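Local coordinates for OLD nuclease (Thermus scotoductus, PDB 6P74), which degrades linear or supercoiled double-stranded DNA in the 5'-to-3' direction with divalent metal ions, nicks circular DNA and has a DNA-stimulated ATPase activity, at residues L386-Q391 / P514-I519; V429-V434 / S478-L483; D433-D438 / Q451-E456. One frame throughout, in Å; residues are numbered along the deposited sequence. Where two conformers were deposited one is given.

How the contacts relate
The three contacts all lie in the Toprim domain, whose core is a four-stranded parallel sheet. Following the chain, contact 1 starts on helix 379-391 and closes at 514-519 on helix 513-523, a loop with 122 residues between the two segments. Contact 2 nests inside it, joining the end of strand 426-431 to the start of helix 479-483 across a metal ion. Contact 3, also nested within contact 1, shares Asp433 and Val434 with contact 2 and closes earlier, on helix 443-467. Contacts 1 and 2 touch through Phe515 and Ala518 on Val429; contacts 2 and 3 touch where Trp435 meets Ser478. Contacts 1 and 3 stay about 12 Å apart at their nearest atoms.

Contact 1 of 3, residues L386-Q391 / P514-I519; sequences LQLFNQ and PFVEAI
The first torsion of Ile519 (chi1 -72°) sets CG1 anti to the carbonyl carbon and leaves CG2 anti to the backbone N, from where CG2 meets Phe389; Phe389 places its CG anti to the carbonyl carbon (chi1 -87°). The two residues belong to helices of the Toprim fold, in which helices flank a parallel sheet. Over the short segments the helix axes come within 10.2 Å and their N-to-C directions diverge by 67°, an oblique crossing with no hydrogen bond between the segments. Cohesion is therefore apolar, and every residue that touches across it is buried. Leu388 points its CB bond at the other helix, and its CB lies 3.6 Å from Ile519 CD1, while CD1 of the same leucine is 3.9 Å from Ile519 CD1. The isoleucine thus reaches two residues at once, sending its CD1 end to Leu388 and its CG2 branch to Phe389. Leu388 CD1 is modelled at the edge of the Phe515 ring, but too close for carbons, so the detail of that contact is doubtful. On the sheet side, Phe389 rests on Ile401 and Val403, and Phe515 on Val429 and Val475. The geometry fits a CH-pi contact: Ile519 CG2 stands 3.9 Å from the centroid of the Phe389 ring, almost on the ring normal.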
ATOM      1  N   LEU A 386      28.152   3.079  30.227  1.00 61.07           N
ATOM      2  CA  LEU A 386      26.905   2.344  30.446  1.00 63.75           C
ATOM      3  C   LEU A 386      26.648   2.088  31.924  1.00 63.48           C
ATOM      4  O   LEU A 386      25.491   2.079  32.358  1.00 67.55           O
ATOM      5  CB  LEU A 386      26.908   1.022  29.664  1.00 65.13           C
ATOM      6  CG  LEU A 386      26.860   1.143  28.132  1.00 67.23           C
ATOM      7  CD1 LEU A 386      27.071  -0.209  27.458  1.00 68.48           C
ATOM      8  CD2 LEU A 386      25.538   1.741  27.661  1.00 76.24           C
ATOM      9  N   GLN A 387      27.696   1.887  32.717  1.00 62.78           N
ATOM     10  CA  GLN A 387      27.480   1.758  34.149  1.00 63.36           C
ATOM     11  C   GLN A 387      27.019   3.091  34.748  1.00 68.88           C
ATOM     12  O   GLN A 387      26.157   3.113  35.633  1.00 70.63           O
ATOM     13  CB  GLN A 387      28.754   1.241  34.826  1.00 65.24           C
ATOM     14  CG  GLN A 387      28.706   1.270  36.336  1.00 72.80           C
ATOM     15  CD  GLN A 387      27.640   0.332  36.888  1.00 83.28           C
ATOM     16  OE1 GLN A 387      27.346  -0.700  36.284  1.00 87.58           O
ATOM     17  NE2 GLN A 387      27.045   0.696  38.029  1.00 76.87           N
ATOM     18  N   LEU A 388      27.536   4.218  34.251  1.00 68.28           N
ATOM     19  CA  LEU A 388      27.062   5.498  34.783  1.00 72.99           C
ATOM     20  C   LEU A 388      25.624   5.766  34.365  1.00 72.09           C
ATOM     21  O   LEU A 388      24.822   6.243  35.178  1.00 70.76           O
ATOM     22  CB  LEU A 388      27.976   6.645  34.354  1.00 64.95           C
ATOM     23  CG  LEU A 388      29.255   6.701  35.187  1.00 71.40           C
ATOM     24  CD1 LEU A 388      30.308   7.580  34.550  1.00 72.76           C
ATOM     25  CD2 LEU A 388      28.928   7.162  36.615  1.00 74.11           C
ATOM     26  N   PHE A 389      25.276   5.466  33.108  1.00 70.93           N
ATOM     27  CA  PHE A 389      23.871   5.518  32.714  1.00 71.97           C
ATOM     28  C   PHE A 389      23.016   4.786  33.732  1.00 78.44           C
ATOM     29  O   PHE A 389      21.990   5.298  34.196  1.00 78.70           O
ATOM     30  CB  PHE A 389      23.660   4.888  31.339  1.00 68.96           C
ATOM     31  CG  PHE A 389      23.847   5.831  30.175  1.00 68.01           C
ATOM     32  CD1 PHE A 389      22.793   6.590  29.707  1.00 74.37           C
ATOM     33  CD2 PHE A 389      25.067   5.913  29.515  1.00 67.17           C
ATOM     34  CE1 PHE A 389      22.953   7.428  28.616  1.00 73.76           C
ATOM     35  CE2 PHE A 389      25.235   6.744  28.415  1.00 66.27           C
ATOM     36  CZ  PHE A 389      24.181   7.505  27.972  1.00 68.13           C
ATOM     37  N   ASN A 390      23.438   3.575  34.094  1.00 78.47           N
ATOM     38  CA  ASN A 390      22.663   2.761  35.018  1.00 79.73           C
ATOM     39  C   ASN A 390      22.564   3.429  36.394  1.00 81.95           C
ATOM     40  O   ASN A 390      21.524   3.361  37.061  1.00 83.04           O
ATOM     41  CB  ASN A 390      23.299   1.370  35.099  1.00 85.94           C
ATOM     42  CG  ASN A 390      22.470   0.386  35.902  1.00 98.84           C
ATOM     43  OD1 ASN A 390      21.405  -0.044  35.462  1.00106.90           O
ATOM     44  ND2 ASN A 390      22.967   0.010  37.073  1.00100.31           N
ATOM     45  N   GLN A 391      23.630   4.094  36.830  1.00 77.73           N
ATOM     46  CA  GLN A 391      23.593   4.782  38.112  1.00 78.76           C
ATOM     47  C   GLN A 391      22.806   6.081  38.053  1.00 77.74           C
ATOM     48  O   GLN A 391      22.320   6.550  39.085  1.00 80.80           O
ATOM     49  CB  GLN A 391      25.015   5.047  38.608  1.00 74.00           C
ATOM     50  CG  GLN A 391      25.677   3.785  39.137  1.00 80.65           C
ATOM     51  CD  GLN A 391      27.096   4.010  39.622  1.00 83.06           C
ATOM     52  OE1 GLN A 391      28.032   3.419  39.092  1.00 80.22           O
ATOM     53  NE2 GLN A 391      27.260   4.852  40.642  1.00 86.33           N
ATOM     54  N   PRO A 514      33.759  15.589  34.207  1.00 56.82           N
ATOM     55  CA  PRO A 514      33.445  15.757  32.780  1.00 63.26           C
ATOM     56  C   PRO A 514      32.828  14.511  32.177  1.00 66.29           C
ATOM     57  O   PRO A 514      32.030  14.622  31.238  1.00 62.85           O
ATOM     58  CB  PRO A 514      34.810  16.113  32.155  1.00 55.48           C
ATOM     59  CG  PRO A 514      35.634  16.650  33.376  1.00 50.82           C
ATOM     60  CD  PRO A 514      35.210  15.682  34.440  1.00 55.35           C
ATOM     61  N   PHE A 515      33.124  13.329  32.738  1.00 67.99           N
ATOM     62  CA  PHE A 515      32.539  12.099  32.221  1.00 62.65           C
ATOM     63  C   PHE A 515      31.066  12.016  32.571  1.00 60.72           C
ATOM     64  O   PHE A 515      30.238  11.723  31.708  1.00 58.15           O
ATOM     65  CB  PHE A 515      33.285  10.874  32.757  1.00 73.70           C
ATOM     66  CG  PHE A 515      33.081   9.637  31.929  1.00 70.20           C
ATOM     67  CD1 PHE A 515      33.670   9.515  30.684  1.00 70.98           C
ATOM     68  CD2 PHE A 515      32.317   8.601  32.389  1.00 77.49           C
ATOM     69  CE1 PHE A 515      33.479   8.379  29.904  1.00 71.73           C
ATOM     70  CE2 PHE A 515      32.132   7.462  31.616  1.00 82.22           C
ATOM     71  CZ  PHE A 515      32.702   7.360  30.360  1.00 68.79           C
ATOM     72  N   VAL A 516      30.705  12.272  33.834  1.00 64.88           N
ATOM     73  CA  VAL A 516      29.287  12.135  34.139  1.00 65.27           C
ATOM     74  C   VAL A 516      28.507  13.329  33.569  1.00 64.21           C
ATOM     75  O   VAL A 516      27.364  13.168  33.128  1.00 68.19           O
ATOM     76  CB  VAL A 516      29.040  11.877  35.658  1.00 63.78           C
ATOM     77  CG1 VAL A 516      30.315  11.628  36.418  1.00 60.44           C
ATOM     78  CG2 VAL A 516      28.170  12.915  36.320  1.00 61.02           C
ATOM     79  N   GLU A 517      29.114  14.518  33.491  1.00 60.34           N
ATOM     80  CA  GLU A 517      28.404  15.618  32.856  0.50 63.14           C
ATOM     81  C   GLU A 517      28.180  15.356  31.367  1.00 61.29           C
ATOM     82  O   GLU A 517      27.115  15.705  30.837  1.00 64.32           O
ATOM     83  CB  GLU A 517      29.137  16.938  33.099  0.50 64.04           C
ATOM     84  CG  GLU A 517      28.349  17.845  34.038  0.50 69.95           C
ATOM     85  CD  GLU A 517      26.866  17.904  33.662  0.50 86.44           C
ATOM     86  OE1 GLU A 517      26.023  17.646  34.561  0.50 84.99           O
ATOM     87  OE2 GLU A 517      26.542  18.227  32.484  0.50 91.06           O
ATOM     88  N   ALA A 518      29.137  14.723  30.681  1.00 61.09           N
ATOM     89  CA  ALA A 518      28.884  14.314  29.299  1.00 54.44           C
ATOM     90  C   ALA A 518      27.624  13.461  29.202  1.00 61.40           C
ATOM     91  O   ALA A 518      26.784  13.663  28.306  1.00 65.06           O
ATOM     92  CB  ALA A 518      30.081  13.550  28.738  1.00 58.99           C
ATOM     93  N   ILE A 519      27.467  12.503  30.130  1.00 57.53           N
ATOM     94  CA  ILE A 519      26.310  11.607  30.093  1.00 59.55           C
ATOM     95  C   ILE A 519      25.026  12.367  30.415  1.00 66.68           C
ATOM     96  O   ILE A 519      23.978  12.135  29.794  1.00 67.97           O
ATOM     97  CB  ILE A 519      26.535  10.407  31.031  1.00 60.85           C
ATOM     98  CG1 ILE A 519      27.577   9.473  30.412  1.00 62.28           C
ATOM     99  CG2 ILE A 519      25.235   9.614  31.221  1.00 58.78           C
ATOM    100  CD1 ILE A 519      28.357   8.690  31.397  1.00 68.63           C
TER

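Contact 2 of 3, residues V429-V434 / S478-L483; sequences VHDEDV and SLEAAL. With SM (samarium (III) ion), chain O.
Asp431 and Glu480 meet at a samarium ion, and metal bonds are the first kind of interaction here. Asp431 gives one oxygen, OD2, at 2.4 Å from the samarium, whereas Glu480 gives both, OE1 at 2.7 Å and OE2 at 2.6 Å from it. The metal also takes a water, which lies 2.6 Å from Asp433 OD1 and 3.1 Å from Glu480 OE1; with its whole surroundings counted, it has more acceptors in reach than protons, so Asp433 probably joins the site through it. Glu480 OE2 has a further partner in the salt bridge to Arg487, the inferred active-site arginine.

Hydrogen bonds form the second group. The other oxygen of Asp431, OD1, accepts from Leu479 N at 2.7 Å with an N-H...O angle of 140°, the donor above the carboxylate plane. Leu479 opens the helix, and Ser478 is its N-cap: with OG between the backbone N and the carbonyl carbon (chi1 64°), Ser478 OG accepts from Ala481 N. The backbone N of Asp431 donates to Glu377 OE2, itself of an inferred metal ligand.

Third is a close approach of two acceptors, Asp431 OD2 and Glu480 OE1, 3.0 Å apart, consistent with the shared cation drawing them together. Asp431, Asp433, Ser478 and Glu480 are among the residues inferred to hold two divalent ions, so samarium probably marks the nuclease metal centre.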
ATOM      1  N   VAL A 429      33.065  12.398  24.695  1.00 58.03           N
ATOM      2  CA  VAL A 429      33.948  12.390  25.865  1.00 61.69           C
ATOM      3  C   VAL A 429      35.226  11.678  25.468  1.00 54.77           C
ATOM      4  O   VAL A 429      35.175  10.587  24.893  1.00 60.44           O
ATOM      5  CB  VAL A 429      33.350  11.683  27.100  1.00 71.38           C
ATOM      6  CG1 VAL A 429      33.908  12.295  28.377  1.00 77.32           C
ATOM      7  CG2 VAL A 429      31.847  11.678  27.074  1.00 79.01           C
ATOM      8  N   HIS A 430      36.369  12.246  25.838  1.00 54.52           N
ATOM      9  CA  HIS A 430      37.627  11.541  25.659  1.00 53.69           C
ATOM     10  C   HIS A 430      38.633  12.004  26.714  1.00 56.37           C
ATOM     11  O   HIS A 430      38.455  13.032  27.383  1.00 59.93           O
ATOM     12  CB  HIS A 430      38.163  11.759  24.245  1.00 49.59           C
ATOM     13  CG  HIS A 430      38.581  13.168  23.983  1.00 53.42           C
ATOM     14  ND1 HIS A 430      39.804  13.658  24.377  1.00 58.04           N
ATOM     15  CD2 HIS A 430      37.929  14.205  23.395  1.00 53.72           C
ATOM     16  CE1 HIS A 430      39.900  14.930  24.020  1.00 60.30           C
ATOM     17  NE2 HIS A 430      38.777  15.284  23.421  1.00 55.69           N
ATOM     18  N   ASP A 431      39.719  11.246  26.832  1.00 54.75           N
ATOM     19  CA  ASP A 431      40.796  11.603  27.751  1.00 55.98           C
ATOM     20  C   ASP A 431      41.684  12.683  27.159  1.00 55.82           C
ATOM     21  O   ASP A 431      41.848  12.785  25.942  1.00 59.95           O
ATOM     22  CB  ASP A 431      41.655  10.371  28.096  1.00 54.83           C
ATOM     23  CG  ASP A 431      40.924   9.361  29.000  1.00 60.94           C
ATOM     24  OD1 ASP A 431      39.893   9.748  29.573  1.00 61.52           O
ATOM     25  OD2 ASP A 431      41.351   8.182  29.115  1.00 67.09           O
ATOM     26  N   GLU A 432      42.289  13.484  28.038  1.00 58.94           N
ATOM     27  CA  GLU A 432      43.281  14.442  27.571  1.00 64.89           C
ATOM     28  C   GLU A 432      44.564  13.733  27.144  1.00 70.36           C
ATOM     29  O   GLU A 432      45.089  13.984  26.053  1.00 68.52           O
ATOM     30  CB  GLU A 432      43.566  15.472  28.658  1.00 57.98           C
ATOM     31  CG  GLU A 432      44.517  16.607  28.247  1.00 57.22           C
ATOM     32  CD  GLU A 432      45.008  17.383  29.479  1.00 77.30           C
ATOM     33  OE1 GLU A 432      44.754  16.903  30.600  1.00 75.79           O
ATOM     34  OE2 GLU A 432      45.653  18.451  29.349  1.00 86.16           O
ATOM     35  N   ASP A 433      45.098  12.857  28.002  1.00 64.85           N
ATOM     36  CA  ASP A 433      46.295  12.064  27.692  1.00 63.34           C
ATOM     37  C   ASP A 433      47.543  12.923  27.527  1.00 66.19           C
ATOM     38  O   ASP A 433      48.400  12.638  26.694  1.00 71.24           O
ATOM     39  CB  ASP A 433      46.080  11.201  26.457  1.00 60.68           C
ATOM     40  CG  ASP A 433      45.239   9.989  26.764  1.00 63.20           C
ATOM     41  OD1 ASP A 433      45.335   9.503  27.912  1.00 63.16           O
ATOM     42  OD2 ASP A 433      44.499   9.515  25.885  1.00 66.38           O
ATOM     43  N   VAL A 434      47.649  13.959  28.348  1.00 63.08           N
ATOM     44  CA  VAL A 434      48.829  14.804  28.438  1.00 59.60           C
ATOM     45  C   VAL A 434      49.379  14.638  29.844  1.00 62.83           C
ATOM     46  O   VAL A 434      48.619  14.666  30.815  1.00 74.40           O
ATOM     47  CB  VAL A 434      48.466  16.268  28.145  1.00 55.11           C
ATOM     48  CG1 VAL A 434      49.630  17.238  28.485  1.00 57.81           C
ATOM     49  CG2 VAL A 434      47.950  16.372  26.705  1.00 60.61           C
ATOM     50  N   SER A 478      42.984  11.489  32.386  1.00 59.08           N
ATOM     51  CA  SER A 478      42.384  10.338  31.709  1.00 65.91           C
ATOM     52  C   SER A 478      41.369   9.694  32.634  1.00 63.56           C
ATOM     53  O   SER A 478      41.442   9.848  33.853  1.00 60.81           O
ATOM     54  CB  SER A 478      43.436   9.294  31.330  1.00 67.31           C
ATOM     55  OG  SER A 478      44.026   8.773  32.517  1.00 61.40           O
ATOM     56  N   LEU A 479      40.454   8.922  32.040  1.00 61.14           N
ATOM     57  CA  LEU A 479      39.468   8.194  32.838  1.00 62.67           C
ATOM     58  C   LEU A 479      40.144   7.190  33.753  1.00 62.78           C
ATOM     59  O   LEU A 479      39.726   7.009  34.906  1.00 64.39           O
ATOM     60  CB  LEU A 479      38.440   7.492  31.938  1.00 60.10           C
ATOM     61  CG  LEU A 479      37.297   6.733  32.638  1.00 64.99           C
ATOM     62  CD1 LEU A 479      36.381   7.653  33.374  1.00 60.66           C
ATOM     63  CD2 LEU A 479      36.470   5.830  31.676  1.00 64.05           C
ATOM     64  N   GLU A 480      41.200   6.528  33.265  1.00 59.46           N
ATOM     65  CA  GLU A 480      41.942   5.611  34.125  1.00 58.56           C
ATOM     66  C   GLU A 480      42.448   6.318  35.372  1.00 66.79           C
ATOM     67  O   GLU A 480      42.375   5.773  36.477  1.00 69.05           O
ATOM     68  CB  GLU A 480      43.123   4.985  33.390  1.00 60.13           C
ATOM     69  CG  GLU A 480      42.764   4.111  32.228  1.00 67.43           C
ATOM     70  CD  GLU A 480      42.756   4.879  30.933  1.00 64.11           C
ATOM     71  OE1 GLU A 480      42.443   6.095  30.994  1.00 61.44           O
ATOM     72  OE2 GLU A 480      43.088   4.276  29.883  1.00 68.08           O
ATOM     73  N   ALA A 481      42.980   7.530  35.215  1.00 71.71           N
ATOM     74  CA  ALA A 481      43.474   8.242  36.386  1.00 70.05           C
ATOM     75  C   ALA A 481      42.320   8.710  37.265  1.00 74.55           C
ATOM     76  O   ALA A 481      42.405   8.636  38.497  1.00 76.90           O
ATOM     77  CB  ALA A 481      44.361   9.415  35.963  1.00 60.57           C
ATOM     78  N   ALA A 482      41.222   9.172  36.656  1.00 66.63           N
ATOM     79  CA  ALA A 482      40.061   9.561  37.457  1.00 69.24           C
ATOM     80  C   ALA A 482      39.520   8.393  38.283  1.00 75.45           C
ATOM     81  O   ALA A 482      39.051   8.593  39.415  1.00 73.86           O
ATOM     82  CB  ALA A 482      38.971  10.135  36.552  1.00 64.30           C
ATOM     83  N   LEU A 483      39.583   7.167  37.746  1.00 70.04           N
ATOM     84  CA  LEU A 483      39.069   6.011  38.465  1.00 72.64           C
ATOM     85  C   LEU A 483      40.073   5.404  39.440  1.00 78.14           C
ATOM     86  O   LEU A 483      39.671   4.579  40.264  1.00 73.23           O
ATOM     87  CB  LEU A 483      38.606   4.910  37.494  1.00 65.02           C
ATOM     88  CG  LEU A 483      37.370   5.222  36.642  1.00 64.85           C
ATOM     89  CD1 LEU A 483      37.125   4.083  35.648  1.00 70.23           C
ATOM     90  CD2 LEU A 483      36.117   5.532  37.477  1.00 58.16           C
TER
HETATM   91 SM    SM O 614      42.093   6.094  28.302  1.00 49.77          SM
HETATM   92  O   HOH W   1      44.338   7.301  28.795  1.00 54.46           O

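Contact 3 of 3, residues D433-D438 / Q451-E456; sequences DVWPID and QENKAE
Asn453 ND2 donates to Trp435 O at 2.7 Å, with an N-H...O angle of 159° and the acceptor close to the amide plane. In return Asn453 OD1 accepts from Trp435 N at 3.1 Å, the donor lying above the carbonyl plane. Asn453 CG lies anti to the carbonyl carbon (chi1 -74°), which carries the amide to the Trp435 backbone. Two bonds to a single residue fix the rotation of the amide and tie an irregular loop to helix 443-467.

Apolar groups close in around this pair: Val434 CG1 lies 3.7 Å from Asn453 CG, and Ile437 CD1 3.6 Å from Asn453 ND2.

One helical turn on, Glu456 packs against Asp433, its CG 3.3 Å from the carbonyl oxygen Asp433 O. The two carboxylates turn steeply against each other, and Asp433 OD2 is 4.0 Å from Glu456 OE1. Lys409 forms a salt bridge with Glu456 OE1 and a long, weak ion pair with Asp433 OD2, which probably eases the repulsion; Lys459 pairs with Glu456 OE2.

Asp431 and Asp433 fit the Asp-x-Asp motif that follows a core strand in Toprim domains, and the chain just after it is held to helix 443-467 by Asn453.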
ATOM      1  N   ASP A 433      45.098  12.857  28.002  1.00 64.85           N
ATOM      2  CA  ASP A 433      46.295  12.064  27.692  1.00 63.34           C
ATOM      3  C   ASP A 433      47.543  12.923  27.527  1.00 66.19           C
ATOM      4  O   ASP A 433      48.400  12.638  26.694  1.00 71.24           O
ATOM      5  CB  ASP A 433      46.080  11.201  26.457  1.00 60.68           C
ATOM      6  CG  ASP A 433      45.239   9.989  26.764  1.00 63.20           C
ATOM      7  OD1 ASP A 433      45.335   9.503  27.912  1.00 63.16           O
ATOM      8  OD2 ASP A 433      44.499   9.515  25.885  1.00 66.38           O
ATOM      9  N   VAL A 434      47.649  13.959  28.348  1.00 63.08           N
ATOM     10  CA  VAL A 434      48.829  14.804  28.438  1.00 59.60           C
ATOM     11  C   VAL A 434      49.379  14.638  29.844  1.00 62.83           C
ATOM     12  O   VAL A 434      48.619  14.666  30.815  1.00 74.40           O
ATOM     13  CB  VAL A 434      48.466  16.268  28.145  1.00 55.11           C
ATOM     14  CG1 VAL A 434      49.630  17.238  28.485  1.00 57.81           C
ATOM     15  CG2 VAL A 434      47.950  16.372  26.705  1.00 60.61           C
ATOM     16  N   TRP A 435      50.682  14.437  29.954  1.00 63.55           N
ATOM     17  CA  TRP A 435      51.263  14.063  31.234  1.00 65.62           C
ATOM     18  C   TRP A 435      52.463  14.942  31.534  1.00 69.51           C
ATOM     19  O   TRP A 435      53.209  15.289  30.619  1.00 80.19           O
ATOM     20  CB  TRP A 435      51.680  12.587  31.207  1.00 61.51           C
ATOM     21  CG  TRP A 435      50.522  11.713  30.853  1.00 68.79           C
ATOM     22  CD1 TRP A 435      50.191  11.221  29.605  1.00 64.44           C
ATOM     23  CD2 TRP A 435      49.502  11.263  31.745  1.00 66.77           C
ATOM     24  NE1 TRP A 435      49.031  10.494  29.682  1.00 67.18           N
ATOM     25  CE2 TRP A 435      48.589  10.500  30.984  1.00 70.92           C
ATOM     26  CE3 TRP A 435      49.274  11.433  33.117  1.00 71.45           C
ATOM     27  CZ2 TRP A 435      47.468   9.890  31.555  1.00 69.73           C
ATOM     28  CZ3 TRP A 435      48.169  10.840  33.677  1.00 71.98           C
ATOM     29  CH2 TRP A 435      47.270  10.082  32.898  1.00 67.94           C
ATOM     30  N   PRO A 436      52.682  15.328  32.794  1.00 85.28           N
ATOM     31  CA  PRO A 436      53.883  16.107  33.105  1.00 93.69           C
ATOM     32  C   PRO A 436      55.144  15.303  32.825  1.00 89.44           C
ATOM     33  O   PRO A 436      55.184  14.079  32.987  1.00 86.47           O
ATOM     34  CB  PRO A 436      53.732  16.414  34.600  1.00100.49           C
ATOM     35  CG  PRO A 436      52.838  15.341  35.108  1.00 96.95           C
ATOM     36  CD  PRO A 436      51.862  15.112  33.998  1.00 78.71           C
ATOM     37  N   ILE A 437      56.184  16.011  32.393  1.00 82.82           N
ATOM     38  CA  ILE A 437      57.434  15.364  32.034  1.00 75.45           C
ATOM     39  C   ILE A 437      58.225  15.088  33.307  1.00 85.98           C
ATOM     40  O   ILE A 437      58.370  15.960  34.177  1.00 84.36           O
ATOM     41  CB  ILE A 437      58.224  16.219  31.030  1.00 77.03           C
ATOM     42  CG1 ILE A 437      57.708  15.985  29.599  1.00 77.62           C
ATOM     43  CG2 ILE A 437      59.685  15.857  31.060  1.00 81.62           C
ATOM     44  CD1 ILE A 437      56.748  17.033  29.102  1.00 77.63           C
ATOM     45  N   ASP A 438      58.708  13.857  33.436  1.00 90.54           N
ATOM     46  CA  ASP A 438      59.547  13.474  34.568  1.00 95.39           C
ATOM     47  C   ASP A 438      60.951  14.019  34.318  1.00 90.08           C
ATOM     48  O   ASP A 438      61.711  13.479  33.507  1.00 86.03           O
ATOM     49  CB  ASP A 438      59.538  11.957  34.732  1.00102.50           C
ATOM     50  CG  ASP A 438      60.433  11.477  35.872  1.00109.66           C
ATOM     51  OD1 ASP A 438      60.768  12.280  36.785  1.00112.02           O
ATOM     52  OD2 ASP A 438      60.809  10.281  35.834  1.00110.05           O
ATOM     53  N   GLN A 451      56.940  15.091  22.873  1.00 67.31           N
ATOM     54  CA  GLN A 451      56.368  14.916  21.548  1.00 66.26           C
ATOM     55  C   GLN A 451      55.007  14.249  21.630  1.00 67.44           C
ATOM     56  O   GLN A 451      54.084  14.631  20.905  1.00 71.72           O
ATOM     57  CB  GLN A 451      57.318  14.118  20.674  1.00 60.64           C
ATOM     58  CG  GLN A 451      58.488  14.913  20.181  1.00 69.40           C
ATOM     59  CD  GLN A 451      59.635  14.026  19.720  1.00 81.18           C
ATOM     60  OE1 GLN A 451      59.589  12.793  19.871  1.00 78.29           O
ATOM     61  NE2 GLN A 451      60.683  14.653  19.171  1.00 81.48           N
ATOM     62  N   GLU A 452      54.848  13.273  22.522  1.00 62.21           N
ATOM     63  CA  GLU A 452      53.535  12.657  22.692  1.00 63.44           C
ATOM     64  C   GLU A 452      52.502  13.658  23.213  1.00 59.45           C
ATOM     65  O   GLU A 452      51.360  13.669  22.745  1.00 66.56           O
ATOM     66  CB  GLU A 452      53.640  11.452  23.618  1.00 65.22           C
ATOM     67  CG  GLU A 452      54.196  10.233  22.915  1.00 83.32           C
ATOM     68  CD  GLU A 452      54.760   9.194  23.875  1.00 92.35           C
ATOM     69  OE1 GLU A 452      55.621   8.399  23.421  1.00 88.55           O
ATOM     70  OE2 GLU A 452      54.352   9.189  25.071  1.00 93.11           O
ATOM     71  N   ASN A 453      52.874  14.499  24.185  1.00 52.25           N
ATOM     72  CA  ASN A 453      51.951  15.528  24.660  1.00 61.48           C
ATOM     73  C   ASN A 453      51.488  16.424  23.517  1.00 61.76           C
ATOM     74  O   ASN A 453      50.291  16.687  23.374  1.00 64.20           O
ATOM     75  CB  ASN A 453      52.591  16.350  25.779  1.00 60.33           C
ATOM     76  CG  ASN A 453      52.660  15.580  27.076  1.00 63.28           C
ATOM     77  OD1 ASN A 453      52.046  14.528  27.207  1.00 68.66           O
ATOM     78  ND2 ASN A 453      53.399  16.099  28.042  1.00 61.65           N
ATOM     79  N   LYS A 454      52.415  16.884  22.673  1.00 59.59           N
ATOM     80  CA  LYS A 454      52.004  17.737  21.559  1.00 68.92           C
ATOM     81  C   LYS A 454      51.110  16.982  20.580  1.00 64.35           C
ATOM     82  O   LYS A 454      50.105  17.524  20.101  1.00 61.06           O
ATOM     83  CB  LYS A 454      53.225  18.326  20.837  1.00 71.51           C
ATOM     84  CG  LYS A 454      54.060  19.293  21.679  1.00 83.08           C
ATOM     85  CD  LYS A 454      53.215  20.091  22.674  1.00 94.03           C
ATOM     86  CE  LYS A 454      54.045  20.590  23.892  1.00103.56           C
ATOM     87  NZ  LYS A 454      54.563  19.498  24.815  1.00 98.10           N
ATOM     88  N   ALA A 455      51.454  15.736  20.259  1.00 62.17           N
ATOM     89  CA  ALA A 455      50.597  14.946  19.377  1.00 66.87           C
ATOM     90  C   ALA A 455      49.183  14.833  19.944  1.00 64.77           C
ATOM     91  O   ALA A 455      48.195  15.079  19.239  1.00 63.59           O
ATOM     92  CB  ALA A 455      51.202  13.558  19.157  1.00 57.68           C
ATOM     93  N   GLU A 456      49.072  14.455  21.224  1.00 58.89           N
ATOM     94  CA  GLU A 456      47.765  14.363  21.861  1.00 61.88           C
ATOM     95  C   GLU A 456      47.032  15.700  21.835  1.00 64.50           C
ATOM     96  O   GLU A 456      45.825  15.742  21.584  1.00 59.81           O
ATOM     97  CB  GLU A 456      47.912  13.862  23.299  1.00 64.01           C
ATOM     98  CG  GLU A 456      48.248  12.367  23.401  1.00 72.67           C
ATOM     99  CD  GLU A 456      47.302  11.431  22.632  1.00 74.80           C
ATOM    100  OE1 GLU A 456      46.063  11.511  22.811  1.00 76.46           O
ATOM    101  OE2 GLU A 456      47.812  10.599  21.841  1.00 80.46           O
TER